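Local coordinates for adhesion and penetration protein autotransporter (Haemophilus influenzae, PDB 3SYJ) that promotes bacterial aggregation and adherence to host cells through its secreted passenger domain, and is probably also a serine protease, at residues Phe662-Thr674 / Cys684-Ile698. Residues are numbered along the deposited sequence; the frame is centred on the assembly and turned at random.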
loop_
_atom_site.group_PDB
_atom_site.type_symbol
_atom_site.label_atom_id
_atom_site.label_comp_id
_atom_site.label_asym_id
_atom_site.label_seq_id
_atom_site.Cartn_x
_atom_site.Cartn_y
_atom_site.Cartn_z
ATOM N N PHE A 662 -7.844 7.936 25.185
ATOM C CA PHE A 662 -8.417 9.000 24.361
ATOM C C PHE A 662 -9.946 8.980 24.356
ATOM O O PHE A 662 -10.561 7.937 24.128
ATOM C CB PHE A 662 -7.950 8.881 22.909
ATOM C CG PHE A 662 -6.459 8.814 22.735
ATOM C CD1 PHE A 662 -5.750 9.918 22.293
ATOM C CD2 PHE A 662 -5.772 7.634 22.974
ATOM C CE1 PHE A 662 -4.378 9.855 22.114
ATOM C CE2 PHE A 662 -4.402 7.563 22.790
ATOM C CZ PHE A 662 -3.703 8.677 22.357
ATOM N N GLY A 663 -10.549 10.144 24.578
ATOM C CA GLY A 663 -11.989 10.304 24.447
ATOM C C GLY A 663 -12.745 10.134 25.749
ATOM O O GLY A 663 -12.327 9.376 26.623
ATOM N N VAL A 664 -13.857 10.851 25.888
ATOM C CA VAL A 664 -14.780 10.614 26.991
ATOM C C VAL A 664 -15.988 9.854 26.470
ATOM O O VAL A 664 -16.365 10.008 25.312
ATOM C CB VAL A 664 -15.252 11.920 27.645
ATOM C CG1 VAL A 664 -14.091 12.606 28.340
ATOM C CG2 VAL A 664 -15.882 12.829 26.603
ATOM N N VAL A 665 -16.592 9.037 27.327
ATOM C CA VAL A 665 -17.694 8.172 26.914
ATOM C C VAL A 665 -19.041 8.706 27.399
ATOM O O VAL A 665 -19.243 8.894 28.603
ATOM C CB VAL A 665 -17.508 6.730 27.454
ATOM C CG1 VAL A 665 -18.677 5.853 27.032
ATOM C CG2 VAL A 665 -16.185 6.136 26.979
ATOM N N PRO A 666 -19.971 8.955 26.464
ATOM C CA PRO A 666 -21.308 9.408 26.858
ATOM C C PRO A 666 -22.014 8.389 27.749
ATOM O O PRO A 666 -21.856 7.189 27.538
ATOM C CB PRO A 666 -22.039 9.536 25.522
ATOM C CG PRO A 666 -20.962 9.728 24.518
ATOM C CD PRO A 666 -19.820 8.897 25.001
ATOM N N ASN A 667 -22.770 8.871 28.734
ATOM C CA ASN A 667 -23.557 8.012 29.623
ATOM C C ASN A 667 -22.735 7.151 30.570
ATOM O O ASN A 667 -23.218 6.146 31.084
ATOM C CB ASN A 667 -24.533 7.156 28.822
ATOM C CG ASN A 667 -25.581 7.990 28.134
ATOM O OD1 ASN A 667 -25.663 8.019 26.906
ATOM N ND2 ASN A 667 -26.378 8.707 28.925
ATOM N N GLN A 668 -21.491 7.555 30.792
ATOM C CA GLN A 668 -20.652 6.953 31.817
ATOM C C GLN A 668 -19.995 8.068 32.600
ATOM O O GLN A 668 -20.119 9.242 32.253
ATOM C CB GLN A 668 -19.557 6.095 31.196
ATOM C CG GLN A 668 -20.066 4.949 30.361
ATOM C CD GLN A 668 -18.951 4.023 29.921
ATOM O OE1 GLN A 668 -17.766 4.370 29.993
ATOM N NE2 GLN A 668 -19.324 2.833 29.459
ATOM N N GLN A 669 -19.288 7.697 33.658
ATOM C CA GLN A 669 -18.475 8.662 34.372
ATOM C C GLN A 669 -17.131 8.752 33.680
ATOM O O GLN A 669 -16.588 7.746 33.232
ATOM C CB GLN A 669 -18.293 8.257 35.834
ATOM C CG GLN A 669 -19.577 8.319 36.638
ATOM C CD GLN A 669 -19.336 8.351 38.133
ATOM O OE1 GLN A 669 -18.327 7.838 38.627
ATOM N NE2 GLN A 669 -20.267 8.959 38.865
ATOM N N ASN A 670 -16.611 9.969 33.576
ATOM C CA ASN A 670 -15.264 10.192 33.090
ATOM C C ASN A 670 -14.544 11.079 34.084
ATOM O O ASN A 670 -15.168 11.914 34.738
ATOM C CB ASN A 670 -15.291 10.860 31.719
ATOM C CG ASN A 670 -16.214 10.152 30.746
ATOM O OD1 ASN A 670 -15.777 9.331 29.944
ATOM N ND2 ASN A 670 -17.502 10.458 30.824
ATOM N N THR A 671 -13.235 10.894 34.220
ATOM C CA THR A 671 -12.451 11.769 35.082
ATOM C C THR A 671 -12.196 13.100 34.369
ATOM O O THR A 671 -11.535 13.145 33.334
ATOM C CB THR A 671 -11.119 11.118 35.505
ATOM O OG1 THR A 671 -11.381 9.871 36.162
ATOM C CG2 THR A 671 -10.368 12.029 36.457
ATOM N N ILE A 672 -12.745 14.182 34.909
ATOM C CA ILE A 672 -12.608 15.490 34.278
ATOM C C ILE A 672 -11.738 16.411 35.137
ATOM O O ILE A 672 -11.989 16.579 36.332
ATOM C CB ILE A 672 -13.987 16.144 34.035
ATOM C CG1 ILE A 672 -14.889 15.219 33.214
ATOM C CG2 ILE A 672 -13.837 17.500 33.348
ATOM C CD1 ILE A 672 -14.312 14.819 31.883
ATOM N N CYS A 673 -10.717 16.997 34.521
ATOM C CA CYS A 673 -9.807 17.906 35.207
ATOM C C CYS A 673 -10.055 19.343 34.795
ATOM O O CYS A 673 -10.000 19.669 33.611
ATOM C CB CYS A 673 -8.357 17.549 34.889
ATOM S SG CYS A 673 -7.765 16.115 35.755
ATOM N N THR A 674 -10.307 20.205 35.773
ATOM C CA THR A 674 -10.542 21.621 35.505
ATOM C C THR A 674 -9.860 22.464 36.565
ATOM O O THR A 674 -9.785 22.064 37.731
ATOM C CB THR A 674 -12.046 21.965 35.537
ATOM O OG1 THR A 674 -12.578 21.600 36.813
ATOM C CG2 THR A 674 -12.801 21.224 34.452
ATOM N N CYS A 684 -9.509 17.174 39.923
ATOM C CA CYS A 684 -9.797 16.040 39.048
ATOM C C CYS A 684 -10.799 15.132 39.722
ATOM O O CYS A 684 -10.576 14.695 40.845
ATOM C CB CYS A 684 -8.533 15.242 38.736
ATOM S SG CYS A 684 -7.318 16.129 37.750
ATOM N N GLN A 685 -11.897 14.840 39.035
ATOM C CA GLN A 685 -12.961 14.050 39.631
ATOM C C GLN A 685 -13.843 13.388 38.580
ATOM O O GLN A 685 -14.029 13.912 37.478
ATOM C CB GLN A 685 -13.829 14.941 40.510
ATOM C CG GLN A 685 -14.841 15.727 39.701
ATOM C CD GLN A 685 -15.252 17.017 40.371
ATOM O OE1 GLN A 685 -15.653 17.025 41.538
ATOM N NE2 GLN A 685 -15.164 18.121 39.630
ATOM N N LYS A 686 -14.398 12.239 38.951
ATOM C CA LYS A 686 -15.321 11.502 38.100
ATOM C C LYS A 686 -16.624 12.272 37.973
ATOM O O LYS A 686 -17.202 12.686 38.968
ATOM C CB LYS A 686 -15.601 10.125 38.700
ATOM C CG LYS A 686 -14.380 9.238 38.833
ATOM C CD LYS A 686 -14.257 8.289 37.659
ATOM C CE LYS A 686 -13.309 7.148 37.989
ATOM N NZ LYS A 686 -13.603 5.947 37.166
ATOM N N VAL A 687 -17.077 12.461 36.742
ATOM C CA VAL A 687 -18.287 13.220 36.467
ATOM C C VAL A 687 -19.146 12.415 35.509
ATOM O O VAL A 687 -18.649 11.868 34.524
ATOM C CB VAL A 687 -17.968 14.590 35.805
ATOM C CG1 VAL A 687 -19.252 15.341 35.450
ATOM C CG2 VAL A 687 -17.068 15.436 36.698
ATOM N N ASP A 688 -20.435 12.331 35.806
ATOM C CA ASP A 688 -21.373 11.703 34.892
ATOM C C ASP A 688 -21.587 12.549 33.651
ATOM O O ASP A 688 -21.829 13.756 33.742
ATOM C CB ASP A 688 -22.711 11.459 35.578
ATOM C CG ASP A 688 -22.934 10.004 35.898
ATOM O OD1 ASP A 688 -23.310 9.701 37.052
ATOM O OD2 ASP A 688 -22.719 9.165 34.991
ATOM N N LEU A 689 -21.493 11.909 32.490
ATOM C CA LEU A 689 -21.778 12.566 31.223
ATOM C C LEU A 689 -23.119 12.070 30.698
ATOM O O LEU A 689 -23.167 11.172 29.861
ATOM C CB LEU A 689 -20.667 12.268 30.213
ATOM C CG LEU A 689 -20.779 12.914 28.830
ATOM C CD1 LEU A 689 -21.070 14.404 28.939
ATOM C CD2 LEU A 689 -19.517 12.657 27.999
ATOM N N THR A 690 -24.207 12.651 31.193
ATOM C CA THR A 690 -25.544 12.151 30.879
ATOM C C THR A 690 -26.460 13.183 30.213
ATOM O O THR A 690 -27.448 12.817 29.578
ATOM C CB THR A 690 -26.225 11.580 32.131
ATOM O OG1 THR A 690 -26.192 12.556 33.176
ATOM C CG2 THR A 690 -25.489 10.338 32.610
ATOM N N ASP A 691 -26.140 14.465 30.351
ATOM C CA ASP A 691 -26.965 15.504 29.744
ATOM C C ASP A 691 -26.753 15.559 28.237
ATOM O O ASP A 691 -25.621 15.599 27.760
ATOM C CB ASP A 691 -26.696 16.874 30.373
ATOM C CG ASP A 691 -27.706 17.933 29.935
ATOM O OD1 ASP A 691 -28.096 17.951 28.750
ATOM O OD2 ASP A 691 -28.110 18.756 30.780
ATOM N N THR A 692 -27.859 15.560 27.504
ATOM C CA THR A 692 -27.867 15.582 26.046
ATOM C C THR A 692 -27.155 16.821 25.505
ATOM O O THR A 692 -26.401 16.747 24.531
ATOM C CB THR A 692 -29.323 15.554 25.514
ATOM O OG1 THR A 692 -30.000 14.404 26.035
ATOM C CG2 THR A 692 -29.362 15.508 23.993
ATOM N N LYS A 693 -27.406 17.956 26.146
ATOM C CA LYS A 693 -26.846 19.232 25.724
ATOM C C LYS A 693 -25.336 19.213 25.883
ATOM O O LYS A 693 -24.600 19.688 25.018
ATOM C CB LYS A 693 -27.452 20.359 26.559
ATOM C CG LYS A 693 -26.883 21.739 26.272
ATOM C CD LYS A 693 -27.361 22.280 24.932
ATOM C CE LYS A 693 -27.157 23.797 24.833
ATOM N NZ LYS A 693 -27.984 24.573 25.820
ATOM N N VAL A 694 -24.880 18.655 27.000
ATOM C CA VAL A 694 -23.460 18.535 27.266
ATOM C C VAL A 694 -22.833 17.560 26.279
ATOM O O VAL A 694 -21.818 17.859 25.659
ATOM C CB VAL A 694 -23.199 18.064 28.706
ATOM C CG1 VAL A 694 -21.711 17.939 28.957
ATOM C CG2 VAL A 694 -23.834 19.023 29.709
ATOM N N ILE A 695 -23.454 16.396 26.127
ATOM C CA ILE A 695 -22.954 15.371 25.224
ATOM C C ILE A 695 -22.817 15.898 23.806
ATOM O O ILE A 695 -21.818 15.638 23.127
ATOM C CB ILE A 695 -23.866 14.127 25.229
ATOM C CG1 ILE A 695 -23.708 13.366 26.544
ATOM C CG2 ILE A 695 -23.562 13.215 24.045
ATOM C CD1 ILE A 695 -24.855 12.437 26.838
ATOM N N ASN A 696 -23.815 16.650 23.360
ATOM C CA ASN A 696 -23.816 17.158 21.992
ATOM C C ASN A 696 -22.811 18.278 21.786
ATOM O O ASN A 696 -22.474 18.603 20.652
ATOM C CB ASN A 696 -25.214 17.640 21.583
ATOM C CG ASN A 696 -26.183 16.496 21.335
ATOM O OD1 ASN A 696 -25.785 15.385 20.967
ATOM N ND2 ASN A 696 -27.469 16.766 21.527
ATOM N N SER A 697 -22.342 18.875 22.880
ATOM C CA SER A 697 -21.421 19.999 22.787
ATOM C C SER A 697 -19.968 19.530 22.708
ATOM O O SER A 697 -19.081 20.292 22.344
ATOM C CB SER A 697 -21.594 20.940 23.977
ATOM O OG SER A 697 -20.837 20.478 25.083
ATOM N N ILE A 698 -19.727 18.273 23.045
ATOM C CA ILE A 698 -18.371 17.748 23.023
ATOM C C ILE A 698 -17.976 17.170 21.658
ATOM O O ILE A 698 -18.630 16.258 21.147
ATOM C CB ILE A 698 -18.177 16.696 24.122
ATOM C CG1 ILE A 698 -18.511 17.304 25.487
ATOM C CG2 ILE A 698 -16.758 16.146 24.076
ATOM C CD1 ILE A 698 -18.451 16.338 26.644
HETATM O O HOH W 1 -27.963 10.758 28.020
HETATM O O HOH W 2 -16.646 5.472 37.810
HETATM O O HOH W 3 -17.765 13.015 32.209
HETATM O O HOH W 4 -13.392 18.802 37.278
#
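Strands 669-674 and 684-688 run antiparallel, their axes 4.2 Å apart and their directions 142° apart, with Asn670 facing Val687 and Ile672 facing Gln685 as hydrogen-bonded pairs. Toward the turn the two chains stay bonded: Leu689 N bonds to Gln668 O, and Asn667, the third residue of the type II turn from Val665 to Gln668, gives its N-H to Leu689 O. Cys673 and Cys684, a non-hydrogen-bonded pair, are joined by a disulfide (SG to SG 2.0 Å). On the same face Gln669 lies extended across Lys686, its OE1 3.6 Å from Lys686 CB. Lys686 bends at chi2 (-96°), which carries its CD past Thr671 OG1, 3.6 Å away; a water then links Lys686 NZ to Gln669 OE1. The other face has Ile672 CG1 against Val687 CB at 4.1 Å, the two side chains crossing nearly at right angles. This disulfide-linked beta hairpin is an excursion from the beta-helix of the passenger domain, inserted between its strands 659-662 and 701-709; Cys673 and Thr671 touch Phe588 of strand 586-593. Where the hairpin meets the loop, buried Asn670 grips Val665 at both ends of its amide: OD1 accepts from Val665 N (2.8 Å), while ND2 donates to Val665 O, which lies in the plane of the Asn670 side-chain amide, though ND2 stands above the plane of that carbonyl. A water joins the same ND2 to Val687 O, and Leu689 CB packs beside it. Leu689 holds CG trans to its N (chi1 -178°), which sets CD2 against Val665 O and Pro666 CA and 3.9 Å from Val664 CG2. Past Asp691, which caps helix 692-697 through Lys693 N, Ile695 brings CG2 to 4.2 Å from Pro666 CB, and Ile698 touches both Val664 and Leu720.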